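PDB 1XSZ: guanine nucleotide exchange protein from Legionella pneumophila, which probably acts as a guanine nucleotide exchange factor for ADP-ribosylation factor (Arf) GTPases, with a capping domain over the active site of its Sec7 domain. Local coordinates for residues G92-L97 / P193-F198; M143-L148 / S187-K192. All coordinates share one frame; numbering follows the deposited sequence. Where two conformers were deposited one is given.

In the fold
Both contacts lie among the packed helices 89-98, 131-149 and 179-191, and in sequence contact 2 lies between the two segments of contact 1. Helix 179-191 packs on helix 131-149 in contact 2; the chain then leaves that helix and runs across helix 89-98 in contact 1, on its way to strand 204-208. The centres are about 12 Å apart, yet the contacts adjoin: Phe194 CZ lies 3.8 Å from Ile189 CD1, and the Phe194 side chain also touches Asn145. Met143, Asn145 and Thr146 meet residues of helices 252-258 or 287-290 of the capping region, consistent with a place beside the capped active site.

Contact 1: residues G92-L97 / P193-F198; sequences GLRTFL and PFELNF
Phe194 lays its ring against helix 89-98, in contact with Leu93, Arg94 and Leu97. Leu97 CD1 stands almost over the ring centre, 4.0 Å from the centroid and 10° off the normal, a CH-pi contact on one face. Leu93 CD2 meets the far end of the ring at Phe194 CZ (3.6 Å), and Arg94 CB approaches Phe194 CD1 at 3.7 Å. Leu196 continues the apolar strip: its CD2 lies 3.9 Å from Leu97 CD1, the two side chains side by side and pointing the same way.

Arg94, in one of its two modelled conformers, has CG anti to the backbone N (chi1 -174°) and a chain extended to NE. This carries the guanidinium past Phe194, where NE donates to Pro193 O (3.1 Å, N-H...O 162°) close to the guanidinium plane. Water 2 joins Arg94 NH2 to the same carbonyl, and water 3 links NH2 to Glu195 OE1; at 4.3 Å from Arg94 NH2, that oxygen is too distant for a direct salt bridge. Water 1 bridges Arg94 O and Glu195 N.

Around this shell, Thr141 and Asn145 of helix 131-149 also touch Phe194, Phe116 of helix 106-123 touches Leu93, and Leu102 touches Leu196. An extended segment between helix 179-191 and strand 204-208 is thereby laid over helix 89-98 of the all-helical Sec7 fold.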
loop_
_atom_site.group_PDB
_atom_site.type_symbol
_atom_site.label_atom_id
_atom_site.label_comp_id
_atom_site.label_asym_id
_atom_site.label_seq_id
_atom_site.Cartn_x
_atom_site.Cartn_y
_atom_site.Cartn_z
ATOM N N GLY A 92 -2.848 16.774 -13.022
ATOM C CA GLY A 92 -1.566 16.229 -12.607
ATOM C C GLY A 92 -1.775 15.008 -11.729
ATOM O O GLY A 92 -1.114 13.982 -11.904
ATOM N N LEU A 93 -2.701 15.113 -10.782
ATOM C CA LEU A 93 -2.980 13.992 -9.892
ATOM C C LEU A 93 -3.534 12.810 -10.689
ATOM O O LEU A 93 -3.204 11.657 -10.403
ATOM C CB LEU A 93 -3.963 14.429 -8.803
ATOM C CG LEU A 93 -4.354 13.403 -7.733
ATOM C CD1 LEU A 93 -3.124 12.726 -7.145
ATOM C CD2 LEU A 93 -5.134 14.117 -6.637
ATOM N N ARG A 94 -4.376 13.085 -11.682
ATOM C CA ARG A 94 -4.939 12.012 -12.498
ATOM C C ARG A 94 -3.824 11.287 -13.244
ATOM O O ARG A 94 -3.788 10.054 -13.289
ATOM C CB ARG A 94 -5.956 12.563 -13.503
ATOM C CG ARG A 94 -6.689 11.472 -14.273
ATOM C CD ARG A 94 -7.810 12.053 -15.126
ATOM N NE ARG A 94 -8.708 11.022 -15.642
ATOM C CZ ARG A 94 -8.387 10.151 -16.595
ATOM N NH1 ARG A 94 -7.183 10.182 -17.150
ATOM N NH2 ARG A 94 -9.273 9.249 -16.994
ATOM N N THR A 95 -2.913 12.053 -13.832
ATOM C CA THR A 95 -1.797 11.472 -14.565
ATOM C C THR A 95 -0.935 10.621 -13.637
ATOM O O THR A 95 -0.521 9.511 -13.988
ATOM C CB THR A 95 -0.941 12.580 -15.201
ATOM O OG1 THR A 95 -1.725 13.270 -16.185
ATOM C CG2 THR A 95 0.301 11.990 -15.853
ATOM N N PHE A 96 -0.680 11.136 -12.443
ATOM C CA PHE A 96 0.129 10.424 -11.468
ATOM C C PHE A 96 -0.524 9.096 -11.067
ATOM O O PHE A 96 0.101 8.037 -11.153
ATOM C CB PHE A 96 0.337 11.308 -10.233
ATOM C CG PHE A 96 1.108 10.645 -9.125
ATOM C CD1 PHE A 96 0.442 10.018 -8.071
ATOM C CD2 PHE A 96 2.500 10.638 -9.140
ATOM C CE1 PHE A 96 1.164 9.394 -7.043
ATOM C CE2 PHE A 96 3.228 10.018 -8.123
ATOM C CZ PHE A 96 2.556 9.396 -7.071
ATOM N N LEU A 97 -1.783 9.145 -10.650
ATOM C CA LEU A 97 -2.457 7.924 -10.217
ATOM C C LEU A 97 -2.574 6.863 -11.306
ATOM O O LEU A 97 -2.458 5.668 -11.024
ATOM C CB LEU A 97 -3.841 8.257 -9.657
ATOM C CG LEU A 97 -3.821 9.111 -8.385
ATOM C CD1 LEU A 97 -5.231 9.564 -8.065
ATOM C CD2 LEU A 97 -3.210 8.321 -7.228
ATOM N N PRO A 193 -13.790 11.506 -13.870
ATOM C CA PRO A 193 -13.278 10.695 -12.765
ATOM C C PRO A 193 -11.822 10.298 -12.961
ATOM O O PRO A 193 -11.284 10.361 -14.071
ATOM C CB PRO A 193 -14.187 9.467 -12.783
ATOM C CG PRO A 193 -15.464 9.979 -13.390
ATOM C CD PRO A 193 -14.960 10.864 -14.497
ATOM N N PHE A 194 -11.177 9.908 -11.870
ATOM C CA PHE A 194 -9.803 9.430 -11.934
ATOM C C PHE A 194 -9.805 8.032 -12.541
ATOM O O PHE A 194 -10.804 7.319 -12.466
ATOM C CB PHE A 194 -9.186 9.296 -10.536
ATOM C CG PHE A 194 -8.767 10.597 -9.911
ATOM C CD1 PHE A 194 -8.093 11.565 -10.650
ATOM C CD2 PHE A 194 -8.991 10.827 -8.558
ATOM C CE1 PHE A 194 -7.651 12.741 -10.048
ATOM C CE2 PHE A 194 -8.551 11.997 -7.949
ATOM C CZ PHE A 194 -7.878 12.958 -8.696
ATOM N N GLU A 195 -8.688 7.657 -13.149
ATOM C CA GLU A 195 -8.537 6.309 -13.683
ATOM C C GLU A 195 -7.717 5.614 -12.599
ATOM O O GLU A 195 -6.560 5.963 -12.364
ATOM C CB GLU A 195 -7.765 6.301 -15.004
ATOM C CG GLU A 195 -7.567 4.890 -15.553
ATOM C CD GLU A 195 -6.780 4.849 -16.848
ATOM O OE1 GLU A 195 -7.151 5.573 -17.792
ATOM O OE2 GLU A 195 -5.793 4.083 -16.922
ATOM N N LEU A 196 -8.323 4.643 -11.927
ATOM C CA LEU A 196 -7.650 3.936 -10.844
ATOM C C LEU A 196 -7.565 2.448 -11.131
ATOM O O LEU A 196 -8.587 1.766 -11.236
ATOM C CB LEU A 196 -8.402 4.164 -9.531
ATOM C CG LEU A 196 -8.615 5.625 -9.126
ATOM C CD1 LEU A 196 -9.545 5.683 -7.918
ATOM C CD2 LEU A 196 -7.277 6.280 -8.824
ATOM N N ASN A 197 -6.342 1.954 -11.261
ATOM C CA ASN A 197 -6.109 0.543 -11.543
ATOM C C ASN A 197 -5.320 -0.059 -10.385
ATOM O O ASN A 197 -4.119 0.162 -10.261
ATOM C CB ASN A 197 -5.326 0.408 -12.854
ATOM C CG ASN A 197 -6.026 1.082 -14.026
ATOM O OD1 ASN A 197 -5.417 1.855 -14.770
ATOM N ND2 ASN A 197 -7.306 0.789 -14.198
ATOM N N PHE A 198 -6.006 -0.812 -9.532
ATOM C CA PHE A 198 -5.363 -1.438 -8.382
ATOM C C PHE A 198 -4.925 -2.865 -8.659
ATOM O O PHE A 198 -5.485 -3.542 -9.523
ATOM C CB PHE A 198 -6.316 -1.466 -7.181
ATOM C CG PHE A 198 -6.637 -0.111 -6.628
ATOM C CD1 PHE A 198 -7.755 0.595 -7.070
ATOM C CD2 PHE A 198 -5.805 0.477 -5.683
ATOM C CE1 PHE A 198 -8.033 1.864 -6.576
ATOM C CE2 PHE A 198 -6.074 1.748 -5.182
ATOM C CZ PHE A 198 -7.192 2.443 -5.631
HETATM O O HOH W 1 -6.192 8.774 -12.477
HETATM O O HOH W 2 -12.055 9.267 -16.537
HETATM O O HOH W 3 -9.123 7.045 -19.118
HETATM O O HOH W 4 -3.905 3.453 -11.617
#

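Contact 2: residues M143-L148 / S187-K192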
loop_
_atom_site.group_PDB
_atom_site.type_symbol
_atom_site.label_atom_id
_atom_site.label_comp_id
_atom_site.label_asym_id
_atom_site.label_seq_id
_atom_site.Cartn_x
_atom_site.Cartn_y
_atom_site.Cartn_z
ATOM N N MET A 143 -10.939 11.419 -2.161
ATOM C CA MET A 143 -12.195 11.077 -1.496
ATOM C C MET A 143 -13.376 11.624 -2.291
ATOM O O MET A 143 -14.410 10.962 -2.422
ATOM C CB MET A 143 -12.264 11.655 -0.075
ATOM C CG MET A 143 -11.374 10.969 0.945
ATOM S SD MET A 143 -11.768 11.424 2.659
ATOM C CE MET A 143 -11.293 13.135 2.677
ATOM N N LEU A 144 -13.234 12.842 -2.803
ATOM C CA LEU A 144 -14.306 13.465 -3.567
ATOM C C LEU A 144 -14.624 12.664 -4.833
ATOM O O LEU A 144 -15.781 12.577 -5.247
ATOM C CB LEU A 144 -13.924 14.911 -3.917
ATOM C CG LEU A 144 -14.985 15.750 -4.624
ATOM C CD1 LEU A 144 -16.251 15.817 -3.776
ATOM C CD2 LEU A 144 -14.435 17.150 -4.856
ATOM N N ASN A 145 -13.596 12.085 -5.447
ATOM C CA ASN A 145 -13.801 11.268 -6.642
ATOM C C ASN A 145 -14.757 10.108 -6.315
ATOM O O ASN A 145 -15.684 9.829 -7.069
ATOM C CB ASN A 145 -12.448 10.751 -7.142
ATOM C CG ASN A 145 -12.573 9.826 -8.332
ATOM O OD1 ASN A 145 -12.358 8.610 -8.217
ATOM N ND2 ASN A 145 -12.918 10.385 -9.481
ATOM N N THR A 146 -14.535 9.437 -5.188
ATOM C CA THR A 146 -15.421 8.341 -4.798
ATOM C C THR A 146 -16.801 8.888 -4.440
ATOM O O THR A 146 -17.828 8.343 -4.843
ATOM C CB THR A 146 -14.869 7.589 -3.578
ATOM O OG1 THR A 146 -13.707 6.852 -3.961
ATOM C CG2 THR A 146 -15.919 6.628 -3.014
ATOM N N ASP A 147 -16.815 9.979 -3.687
ATOM C CA ASP A 147 -18.068 10.580 -3.264
ATOM C C ASP A 147 -18.976 10.943 -4.438
ATOM O O ASP A 147 -20.179 10.671 -4.412
ATOM C CB ASP A 147 -17.763 11.815 -2.414
ATOM C CG ASP A 147 -18.978 12.350 -1.701
ATOM O OD1 ASP A 147 -19.600 13.301 -2.206
ATOM O OD2 ASP A 147 -19.305 11.805 -0.625
ATOM N N LEU A 148 -18.396 11.534 -5.479
ATOM C CA LEU A 148 -19.172 11.959 -6.634
ATOM C C LEU A 148 -19.497 10.880 -7.651
ATOM O O LEU A 148 -20.528 10.949 -8.321
ATOM C CB LEU A 148 -18.445 13.107 -7.350
ATOM C CG LEU A 148 -18.205 14.370 -6.518
ATOM C CD1 LEU A 148 -17.572 15.455 -7.390
ATOM C CD2 LEU A 148 -19.532 14.856 -5.939
ATOM N N SER A 187 -15.317 20.933 -10.046
ATOM C CA SER A 187 -15.877 20.717 -11.370
ATOM C C SER A 187 -15.047 19.758 -12.209
ATOM O O SER A 187 -15.593 18.926 -12.934
ATOM C CB SER A 187 -16.012 22.053 -12.097
ATOM O OG SER A 187 -16.473 21.862 -13.422
ATOM N N GLU A 188 -13.729 19.871 -12.111
ATOM C CA GLU A 188 -12.856 18.996 -12.873
ATOM C C GLU A 188 -13.036 17.534 -12.511
ATOM O O GLU A 188 -13.204 16.685 -13.386
ATOM C CB GLU A 188 -11.399 19.363 -12.645
ATOM C CG GLU A 188 -10.918 20.562 -13.413
ATOM C CD GLU A 188 -9.494 20.868 -13.070
ATOM O OE1 GLU A 188 -9.258 21.504 -12.019
ATOM O OE2 GLU A 188 -8.608 20.447 -13.832
ATOM N N ILE A 189 -12.999 17.233 -11.218
ATOM C CA ILE A 189 -13.132 15.847 -10.801
ATOM C C ILE A 189 -14.557 15.331 -10.992
ATOM O O ILE A 189 -14.756 14.141 -11.243
ATOM C CB ILE A 189 -12.619 15.643 -9.342
ATOM C CG1 ILE A 189 -12.411 14.146 -9.069
ATOM C CG2 ILE A 189 -13.571 16.275 -8.337
ATOM C CD1 ILE A 189 -11.379 13.486 -9.994
ATOM N N LYS A 190 -15.544 16.217 -10.918
ATOM C CA LYS A 190 -16.923 15.802 -11.139
ATOM C C LYS A 190 -17.116 15.446 -12.616
ATOM O O LYS A 190 -17.784 14.470 -12.951
ATOM C CB LYS A 190 -17.894 16.925 -10.754
ATOM C CG LYS A 190 -19.354 16.579 -11.026
ATOM C CD LYS A 190 -20.295 17.656 -10.516
ATOM C CE LYS A 190 -21.733 17.326 -10.884
ATOM N NZ LYS A 190 -22.685 18.341 -10.358
ATOM N N ALA A 191 -16.498 16.227 -13.500
ATOM C CA ALA A 191 -16.639 16.012 -14.937
ATOM C C ALA A 191 -15.824 14.852 -15.487
ATOM O O ALA A 191 -16.208 14.240 -16.480
ATOM C CB ALA A 191 -16.273 17.294 -15.689
ATOM N N LYS A 192 -14.705 14.548 -14.844
ATOM C CA LYS A 192 -13.838 13.477 -15.317
ATOM C C LYS A 192 -13.244 12.696 -14.148
ATOM O O LYS A 192 -12.304 13.150 -13.503
ATOM C CB LYS A 192 -12.720 14.082 -16.170
ATOM C CG LYS A 192 -11.813 13.070 -16.851
ATOM C CD LYS A 192 -10.762 13.782 -17.693
ATOM C CE LYS A 192 -9.848 12.794 -18.392
ATOM N NZ LYS A 192 -8.859 13.486 -19.265
#
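Leu144 and Leu148, which meet Ile189 and Lys190 across the contact, sit one turn apart on helix 131-149 and are joined by the backbone bond from Leu148 N to Leu144 O (2.8 Å). Between the segments themselves the meeting is one of side-chain carbons. Ile189 is its centre, projecting from helix 179-191 towards the other helix and dividing its branches among three residues.

With CG1 anti to the backbone N (chi1 -165°), the longer branch of Ile189 goes to Asn145, whose side chain it crosses at about a right angle; Ile189 CG1 lies 3.9 Å from Asn145 CB. The shorter branch goes to the leucines: Ile189 CG2 is 3.7 Å from Leu144 CD2 and 4.2 Å from Leu148 CD1. The same methyl of Leu148 rests on the base of Lys190, with Leu148 CD1 3.7 Å from Lys190 CB. Beyond CB the extended Lys190 chain leads its ammonium away from helix 131-149.

The helix segments cross at -49°, with axes 9.5 Å apart. His149 NE2, on the same helix as Leu148, hydrogen-bonds Ile189 O and so links the two helices; Lys158 NZ hydrogen-bonds Leu148 O. Leu144 also touches Met159, while Trp288 of the capping region touches Asn145.

The end of helix 131-149 bears the sequence Asn-Thr-Asp-Leu-His, a Sec7 motif that in relatives helps line the Arf-binding groove. The chemistry is thus a short interlock of Ile189 with Leu144, Leu148 and the base of Asn145, joined by the hydrogen bond from His149, which gives the Ile189 carbonyl a side-chain partner on the facing helix.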